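Local coordinates for spermidine synthase (Corynebacterium glutamicum ATCC 13032, PDB 3GJY), which probably makes spermidine by transferring an aminopropyl group from decarboxylated S-adenosylmethionine to putrescine, as spermidine synthases do, at residues 215-218 with 222-225; 163-168 with 176-181. All blocks are in the same frame, centred on the assembly; numbering follows the deposited sequence.

Contact 1. Residues 215-218 with 222-225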
loop_
_atom_site.group_PDB
_atom_site.type_symbol
_atom_site.label_atom_id
_atom_site.label_comp_id
_atom_site.label_asym_id
_atom_site.label_seq_id
_atom_site.Cartn_x
_atom_site.Cartn_y
_atom_site.Cartn_z
ATOM N N GLY A 215 2.301 -11.725 12.451
ATOM C CA GLY A 215 1.269 -10.986 13.166
ATOM C C GLY A 215 -0.046 -11.008 12.401
ATOM O O GLY A 215 -1.101 -11.184 12.987
HETATM N N MSE A 216 0.047 -10.841 11.084
HETATM C CA MSE A 216 -1.154 -10.899 10.231
HETATM C C MSE A 216 -1.868 -12.254 10.372
HETATM O O MSE A 216 -3.108 -12.313 10.372
HETATM C CB MSE A 216 -0.799 -10.633 8.767
HETATM C CG MSE A 216 -0.346 -9.163 8.584
HETATM SE SE MSE A 216 0.568 -8.930 6.884
HETATM C CE MSE A 216 -0.991 -9.236 5.778
HETATM N N MSE A 217 -1.090 -13.337 10.507
HETATM C CA MSE A 217 -1.693 -14.673 10.607
HETATM C C MSE A 217 -2.448 -14.924 11.918
HETATM O O MSE A 217 -3.279 -15.833 11.977
HETATM C CB MSE A 217 -0.649 -15.763 10.343
HETATM C CG MSE A 217 -0.264 -15.847 8.885
HETATM SE SE MSE A 217 1.042 -17.238 8.571
HETATM C CE MSE A 217 2.536 -16.195 8.628
ATOM N N GLU A 218 -2.164 -14.132 12.952
ATOM C CA GLU A 218 -2.947 -14.218 14.195
ATOM C C GLU A 218 -4.305 -13.536 14.073
ATOM O O GLU A 218 -5.198 -13.727 14.903
ATOM C CB GLU A 218 -2.205 -13.511 15.340
ATOM C CG GLU A 218 -0.993 -14.135 15.849
ATOM C CD GLU A 218 -0.579 -13.496 17.179
ATOM O OE1 GLU A 218 -1.438 -12.955 17.931
ATOM O OE2 GLU A 218 0.614 -13.529 17.442
ATOM N N HIS A 222 -6.558 -15.734 6.328
ATOM C CA HIS A 222 -5.835 -16.061 5.076
ATOM C C HIS A 222 -4.824 -14.974 4.743
ATOM O O HIS A 222 -5.029 -13.803 5.073
ATOM C CB HIS A 222 -6.803 -16.278 3.898
ATOM C CG HIS A 222 -7.830 -17.317 4.181
ATOM N ND1 HIS A 222 -7.502 -18.651 4.281
ATOM C CD2 HIS A 222 -9.148 -17.218 4.479
ATOM C CE1 HIS A 222 -8.586 -19.336 4.600
ATOM N NE2 HIS A 222 -9.599 -18.494 4.727
ATOM N N VAL A 223 -3.732 -15.389 4.098
ATOM C CA VAL A 223 -2.656 -14.469 3.670
ATOM C C VAL A 223 -2.109 -14.892 2.333
ATOM O O VAL A 223 -2.197 -16.059 1.951
ATOM C CB VAL A 223 -1.491 -14.416 4.695
ATOM C CG1 VAL A 223 -1.882 -13.649 5.989
ATOM C CG2 VAL A 223 -1.013 -15.844 5.044
ATOM N N ALA A 224 -1.526 -13.926 1.624
ATOM C CA ALA A 224 -0.848 -14.163 0.358
ATOM C C ALA A 224 0.131 -13.031 0.131
ATOM O O ALA A 224 0.046 -11.974 0.794
ATOM C CB ALA A 224 -1.862 -14.219 -0.802
ATOM N N VAL A 225 1.062 -13.245 -0.797
ATOM C CA VAL A 225 2.045 -12.216 -1.095
ATOM C C VAL A 225 2.318 -12.059 -2.592
ATOM O O VAL A 225 2.069 -12.966 -3.397
ATOM C CB VAL A 225 3.400 -12.401 -0.294
ATOM C CG1 VAL A 225 3.236 -12.455 1.224
ATOM C CG2 VAL A 225 4.202 -13.501 -0.820
#
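The backbones approach most closely where Met217 on helix 207-219 faces Val223 on strand 222-227, with CA of Met217 and CA of Val223 7.0 Å apart. Three residues, 219 to 221, link the two segments, so the chain turns from the helix straight back onto the sheet. Across this turn only side chains meet. Val223 lies at the centre, its methyl groups set against two neighbouring residues of the helix. Both of these are selenomethionines in the crystal. CG of Met217 comes against both methyls, 3.9 Å from CG2 of Val223 and 4.0 Å from CG1 of Val223. The two side chains cross at about a right angle. CG of Met217 stands anti to its own carbonyl carbon (chi1 -73°). The chain stays extended at chi2 and bends at chi3. Its selenium stays near the valine as well, with SE of Met217 4.3 Å from CG2 of Val223. Met216 uses a different part of its side chain. Its CB lies 4.2 Å from CG1 of Val223, a looser approach to one methyl. Val223 and Met216 are buried, whereas Met217 is partly exposed. The packing is wholly apolar. Val279 of helix 276-282 also touches Val223, and Arg280 of that helix touches Met217. Met216 also touches Leu242 of strand 238-245 and Phe183 of helix 180-189. The contact thus joins a helix to the strand that follows it in the chain. That strand runs antiparallel beside strand 238-245. The helix followed at once by this strand belongs to the seven-stranded core of the Rossmann-like AdoMet-dependent methyltransferase fold, with its 3-2-1-4-5-7-6 strand order.

Contact 2. Residues 163-168 with 176-181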
loop_
_atom_site.group_PDB
_atom_site.type_symbol
_atom_site.label_atom_id
_atom_site.label_comp_id
_atom_site.label_asym_id
_atom_site.label_seq_id
_atom_site.Cartn_x
_atom_site.Cartn_y
_atom_site.Cartn_z
ATOM N N ILE A 163 -8.006 -1.788 2.997
ATOM C CA ILE A 163 -6.982 -0.909 3.565
ATOM C C ILE A 163 -5.674 -1.187 2.823
ATOM O O ILE A 163 -5.258 -2.330 2.727
ATOM C CB ILE A 163 -6.781 -1.202 5.079
ATOM C CG1 ILE A 163 -8.041 -0.843 5.882
ATOM C CG2 ILE A 163 -5.546 -0.499 5.669
ATOM C CD1 ILE A 163 -8.087 -1.509 7.255
ATOM N N ILE A 164 -5.042 -0.127 2.313
ATOM C CA ILE A 164 -3.728 -0.180 1.684
ATOM C C ILE A 164 -2.770 0.588 2.592
ATOM O O ILE A 164 -2.965 1.778 2.823
ATOM C CB ILE A 164 -3.748 0.428 0.258
ATOM C CG1 ILE A 164 -4.792 -0.324 -0.613
ATOM C CG2 ILE A 164 -2.337 0.365 -0.356
ATOM C CD1 ILE A 164 -4.973 0.165 -1.994
ATOM N N ARG A 165 -1.746 -0.094 3.101
ATOM C CA ARG A 165 -0.727 0.553 3.934
ATOM C C ARG A 165 0.500 0.814 3.068
ATOM O O ARG A 165 1.115 -0.130 2.522
ATOM C CB ARG A 165 -0.283 -0.319 5.113
ATOM C CG ARG A 165 0.497 0.472 6.123
ATOM C CD ARG A 165 1.361 -0.423 7.011
ATOM N NE ARG A 165 2.449 -1.018 6.255
ATOM C CZ ARG A 165 3.115 -2.096 6.666
ATOM N NH1 ARG A 165 2.799 -2.703 7.798
ATOM N NH2 ARG A 165 4.081 -2.584 5.905
ATOM N N ASP A 166 0.870 2.079 2.945
ATOM C CA ASP A 166 2.064 2.462 2.180
ATOM C C ASP A 166 2.658 3.671 2.849
ATOM O O ASP A 166 2.579 4.791 2.361
ATOM C CB ASP A 166 1.724 2.727 0.705
ATOM C CG ASP A 166 2.957 2.954 -0.160
ATOM O OD1 ASP A 166 4.022 2.499 0.239
ATOM O OD2 ASP A 166 2.838 3.604 -1.235
ATOM N N VAL A 167 3.235 3.416 4.015
ATOM C CA VAL A 167 3.817 4.461 4.852
ATOM C C VAL A 167 5.321 4.585 4.568
ATOM O O VAL A 167 6.034 3.565 4.445
ATOM C CB VAL A 167 3.476 4.242 6.378
ATOM C CG1 VAL A 167 1.989 4.207 6.590
ATOM C CG2 VAL A 167 4.069 3.000 6.946
ATOM N N PHE A 168 5.802 5.824 4.487
ATOM C CA PHE A 168 7.274 6.090 4.407
ATOM C C PHE A 168 7.937 5.130 3.427
ATOM O O PHE A 168 8.897 4.412 3.771
ATOM C CB PHE A 168 7.902 5.969 5.795
ATOM C CG PHE A 168 7.210 6.798 6.818
ATOM C CD1 PHE A 168 7.314 8.191 6.783
ATOM C CD2 PHE A 168 6.451 6.199 7.816
ATOM C CE1 PHE A 168 6.683 8.978 7.734
ATOM C CE2 PHE A 168 5.802 6.977 8.783
ATOM C CZ PHE A 168 5.928 8.378 8.743
ATOM N N ASN A 176 5.119 0.542 14.910
ATOM C CA ASN A 176 3.701 0.586 15.256
ATOM C C ASN A 176 2.719 0.312 14.130
ATOM O O ASN A 176 1.528 0.192 14.368
ATOM C CB ASN A 176 3.311 1.822 16.075
ATOM C CG ASN A 176 3.483 3.103 15.344
ATOM O OD1 ASN A 176 4.016 3.157 14.238
ATOM N ND2 ASN A 176 3.076 4.197 16.011
ATOM N N PHE A 177 3.248 0.149 12.921
ATOM C CA PHE A 177 2.460 -0.295 11.785
ATOM C C PHE A 177 2.653 -1.776 11.503
ATOM O O PHE A 177 2.153 -2.268 10.490
ATOM C CB PHE A 177 2.845 0.512 10.542
ATOM C CG PHE A 177 2.371 1.915 10.589
ATOM C CD1 PHE A 177 1.033 2.217 10.444
ATOM C CD2 PHE A 177 3.281 2.958 10.827
ATOM C CE1 PHE A 177 0.596 3.554 10.488
ATOM C CE2 PHE A 177 2.837 4.285 10.880
ATOM C CZ PHE A 177 1.501 4.574 10.709
ATOM N N THR A 178 3.354 -2.494 12.384
ATOM C CA THR A 178 3.696 -3.892 12.100
ATOM C C THR A 178 3.247 -4.891 13.159
ATOM O O THR A 178 3.614 -6.069 13.091
ATOM C CB THR A 178 5.216 -4.067 11.879
ATOM O OG1 THR A 178 5.880 -3.948 13.133
ATOM C CG2 THR A 178 5.730 -3.025 10.891
ATOM N N THR A 179 2.471 -4.419 14.126
ATOM C CA THR A 179 2.155 -5.230 15.292
ATOM C C THR A 179 0.783 -5.866 15.184
ATOM O O THR A 179 -0.116 -5.406 14.447
ATOM C CB THR A 179 2.147 -4.382 16.575
ATOM O OG1 THR A 179 1.162 -3.348 16.425
ATOM C CG2 THR A 179 3.493 -3.769 16.820
ATOM N N VAL A 180 0.601 -6.899 16.001
ATOM C CA VAL A 180 -0.692 -7.575 16.112
ATOM C C VAL A 180 -1.786 -6.564 16.470
ATOM O O VAL A 180 -2.881 -6.596 15.900
ATOM C CB VAL A 180 -0.600 -8.681 17.159
ATOM C CG1 VAL A 180 -2.023 -9.176 17.567
ATOM C CG2 VAL A 180 0.310 -9.842 16.641
ATOM N N GLU A 181 -1.473 -5.622 17.353
ATOM C CA GLU A 181 -2.481 -4.637 17.751
ATOM C C GLU A 181 -2.908 -3.772 16.568
ATOM O O GLU A 181 -4.100 -3.507 16.391
ATOM C CB GLU A 181 -1.954 -3.753 18.901
ATOM C CG GLU A 181 -1.816 -4.500 20.252
ATOM C CD GLU A 181 -0.569 -5.355 20.333
ATOM O OE1 GLU A 181 0.360 -5.207 19.496
ATOM O OE2 GLU A 181 -0.520 -6.196 21.272
#
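After strand 160-165 of the central mixed sheet of the AdoMet-dependent methyltransferase-like fold, the chain enters a connection in which Arg165 and Val167 both meet Phe177. Val167 lies over one face of the Phe177 ring. Its CG1 is 4.2 Å from the centroid of the Phe177 ring and 11° off the ring normal, which makes a CH-pi contact over the middle of the ring. The second methyl lies over the face nearer CG and CD2 of the ring, with CG2 of Val167 4.0 Å from CD2 of Phe177. Arg165 meets the same residue nearer its backbone. CD of Arg165 packs 3.9 Å from CB of Phe177. The bend at chi3 (69°) then turns the guanidinium toward the carbonyl of Phe177, which lies at its edge. NH1 of Arg165 donates a short but strongly bent, weak hydrogen bond of 2.8 Å to O of Phe177. The main partner of NH1 is Glu212, through a salt bridge, and NH2 bonds to O of Asn199. Together these bonds fix the rotation of the buried guanidinium. Ala148 and Arg149 of helix 148-153 also touch the Phe177 side chain. Two residues further on, Thr179 is the N-cap of helix 180-189. The arrangement is a strand-to-helix connection of the alternating beta-alpha units in this Rossmann-like fold.

Overall arrangement
From the N terminus, the chain forms a small four-stranded antiparallel sheet and then enters the large mixed sheet. Contact 2 comes first and closes the connection between strand 160-165 and helix 180-189. The chain then passes through strand 194-202 to helix 207-219, where contact 1 closes a much shorter turn onto strand 222-227. The contacts follow in series, neither nesting nor crossing. Their centres lie about 13 Å apart, and both reach the same sheet. They also touch directly: CG2 of Val180 is 3.8 Å from CA of Gly215. Helices 180-189 and 207-219 are thereby packed together beside the sheet.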